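Local coordinates for protein kinase domain-containing protein (Chaetomium thermophilum, PDB 6Z3U) that probably acts as the cyclin-dependent serine/threonine kinase of the CAK complex, transferring phosphate from ATP to proteins such as the RNA polymerase II C-terminal repeats, at residues R262-L267 and E318-V323. Sequence-based numbering, arbitrary orientation.
Sequences RPPELL and ENWPGV
The start of the short helix 264-267 meets a type II beta turn, Trp-320 to Val-323, whose backbone stays well back: the nearest CA atoms, of Glu-265 and Val-323, are 8.0 Å apart. One side chain spans the gap. With chi1 at -170°, the Trp-320 side chain runs opposite its own amide nitrogen and carries the indole from the turn to the helix. The six-membered ring arrives edge first. Its CZ3 lies 3.8 Å from Pro-264 CB, with CG of the same proline equally near. The neighbouring ring atom CH2 points at the first turn of the helix, 3.5 Å from the backbone N of Glu-265 and 3.7 Å from Glu-265 CB. The Glu-265 side chain bends at chi2, and its carboxylate plane stands at 89° to the indole. Glu-265 OE1 passes 4.0 Å from Trp-320 CH2, but its strong partner is Arg-371, outside both segments, by a salt bridge. Within the turn, Val-323 CG2 sits over one face of the indole, near its rim, 3.5 Å above the plane. The turn is closed by a bond from Val-323 N to Trp-320 O, with Gly-322 at positive phi. In the kinase C-lobe, segment 262-267 carries the Pro-Pro-Glu form of the APE motif that ends the activation segment, and the bond from its glutamate to Arg-371 is a kinase hallmark. The contact is van der Waals packing of the indole edge on Pro-264 and on the backbone and CB of Glu-265. Trp-320 NE1 donates to Thr-38 O of the RING-type domain-containing protein, so this one side chain joins the APE region to that subunit.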
loop_
_atom_site.group_PDB
_atom_site.type_symbol
_atom_site.label_atom_id
_atom_site.label_comp_id
_atom_site.label_asym_id
_atom_site.label_seq_id
_atom_site.Cartn_x
_atom_site.Cartn_y
_atom_site.Cartn_z
ATOM N N ARG B 262 7.303 -1.724 21.546
ATOM C CA ARG B 262 6.289 -2.707 21.172
ATOM C C ARG B 262 5.165 -2.707 22.202
ATOM O O ARG B 262 5.438 -2.758 23.405
ATOM C CB ARG B 262 6.896 -4.105 21.100
ATOM C CG ARG B 262 6.113 -5.086 20.241
ATOM C CD ARG B 262 6.610 -6.517 20.421
ATOM N NE ARG B 262 8.061 -6.653 20.329
ATOM C CZ ARG B 262 8.757 -6.674 19.198
ATOM N NH1 ARG B 262 8.142 -6.563 18.030
ATOM N NH2 ARG B 262 10.075 -6.807 19.240
ATOM N N PRO B 263 3.903 -2.660 21.783
ATOM C CA PRO B 263 2.806 -2.669 22.757
ATOM C C PRO B 263 2.645 -4.045 23.376
ATOM O O PRO B 263 3.146 -5.042 22.836
ATOM C CB PRO B 263 1.581 -2.285 21.915
ATOM C CG PRO B 263 1.918 -2.741 20.545
ATOM C CD PRO B 263 3.407 -2.567 20.398
ATOM N N PRO B 264 1.938 -4.144 24.506
ATOM C CA PRO B 264 1.800 -5.460 25.155
ATOM C C PRO B 264 1.054 -6.479 24.310
ATOM O O PRO B 264 1.399 -7.667 24.338
ATOM C CB PRO B 264 1.054 -5.130 26.458
ATOM C CG PRO B 264 0.408 -3.801 26.219
ATOM C CD PRO B 264 1.323 -3.064 25.295
ATOM N N GLU B 265 0.030 -6.057 23.565
ATOM C CA GLU B 265 -0.731 -7.018 22.775
ATOM C C GLU B 265 0.145 -7.684 21.720
ATOM O O GLU B 265 -0.061 -8.859 21.396
ATOM C CB GLU B 265 -1.944 -6.337 22.132
ATOM C CG GLU B 265 -1.634 -5.248 21.108
ATOM C CD GLU B 265 -1.692 -3.846 21.692
ATOM O OE1 GLU B 265 -1.410 -3.682 22.899
ATOM O OE2 GLU B 265 -2.028 -2.904 20.941
ATOM N N LEU B 266 1.135 -6.964 21.189
ATOM C CA LEU B 266 2.061 -7.570 20.237
ATOM C C LEU B 266 3.089 -8.439 20.951
ATOM O O LEU B 266 3.474 -9.496 20.440
ATOM C CB LEU B 266 2.753 -6.486 19.410
ATOM C CG LEU B 266 2.186 -6.236 18.009
ATOM C CD1 LEU B 266 0.668 -6.144 18.024
ATOM C CD2 LEU B 266 2.783 -4.973 17.407
ATOM N N LEU B 267 3.533 -8.015 22.138
ATOM C CA LEU B 267 4.404 -8.866 22.940
ATOM C C LEU B 267 3.733 -10.196 23.251
ATOM O O LEU B 267 4.410 -11.223 23.374
ATOM C CB LEU B 267 4.787 -8.153 24.240
ATOM C CG LEU B 267 5.789 -6.999 24.136
ATOM C CD1 LEU B 267 5.703 -6.104 25.353
ATOM C CD2 LEU B 267 7.205 -7.525 23.974
ATOM N N GLU B 318 -8.963 -8.729 34.592
ATOM C CA GLU B 318 -9.848 -7.696 35.120
ATOM C C GLU B 318 -9.776 -6.423 34.284
ATOM O O GLU B 318 -10.810 -5.866 33.897
ATOM C CB GLU B 318 -9.488 -7.397 36.578
ATOM C CG GLU B 318 -9.924 -8.472 37.566
ATOM C CD GLU B 318 -9.311 -9.830 37.271
ATOM O OE1 GLU B 318 -10.064 -10.828 37.241
ATOM O OE2 GLU B 318 -8.082 -9.896 37.054
ATOM N N ASN B 319 -8.564 -5.952 33.997
ATOM C CA ASN B 319 -8.373 -4.734 33.225
ATOM C C ASN B 319 -8.295 -4.983 31.726
ATOM O O ASN B 319 -8.322 -4.021 30.953
ATOM C CB ASN B 319 -7.097 -4.018 33.686
ATOM C CG ASN B 319 -5.856 -4.886 33.551
ATOM O OD1 ASN B 319 -5.727 -5.667 32.611
ATOM N ND2 ASN B 319 -4.935 -4.748 34.497
ATOM N N TRP B 320 -8.218 -6.241 31.300
ATOM C CA TRP B 320 -8.005 -6.580 29.891
ATOM C C TRP B 320 -8.574 -7.968 29.637
ATOM O O TRP B 320 -7.839 -8.958 29.551
ATOM C CB TRP B 320 -6.518 -6.526 29.542
ATOM C CG TRP B 320 -6.200 -6.636 28.081
ATOM C CD1 TRP B 320 -7.063 -6.928 27.062
ATOM C CD2 TRP B 320 -4.914 -6.456 27.477
ATOM N NE1 TRP B 320 -6.391 -6.940 25.862
ATOM C CE2 TRP B 320 -5.070 -6.654 26.091
ATOM C CE3 TRP B 320 -3.644 -6.148 27.976
ATOM C CZ2 TRP B 320 -4.007 -6.550 25.199
ATOM C CZ3 TRP B 320 -2.591 -6.045 27.089
ATOM C CH2 TRP B 320 -2.778 -6.244 25.717
ATOM N N PRO B 321 -9.898 -8.074 29.522
ATOM C CA PRO B 321 -10.515 -9.397 29.351
ATOM C C PRO B 321 -9.930 -10.147 28.164
ATOM O O PRO B 321 -9.763 -9.597 27.074
ATOM C CB PRO B 321 -11.997 -9.065 29.137
ATOM C CG PRO B 321 -12.189 -7.750 29.806
ATOM C CD PRO B 321 -10.903 -7.001 29.604
ATOM N N GLY B 322 -9.622 -11.423 28.388
ATOM C CA GLY B 322 -9.080 -12.280 27.362
ATOM C C GLY B 322 -7.592 -12.148 27.139
ATOM O O GLY B 322 -7.058 -12.821 26.250
ATOM N N VAL B 323 -6.904 -11.304 27.911
ATOM C CA VAL B 323 -5.475 -11.096 27.691
ATOM C C VAL B 323 -4.714 -12.407 27.855
ATOM O O VAL B 323 -3.826 -12.729 27.058
ATOM C CB VAL B 323 -4.943 -10.002 28.638
ATOM C CG1 VAL B 323 -5.083 -10.427 30.092
ATOM C CG2 VAL B 323 -3.493 -9.666 28.306
#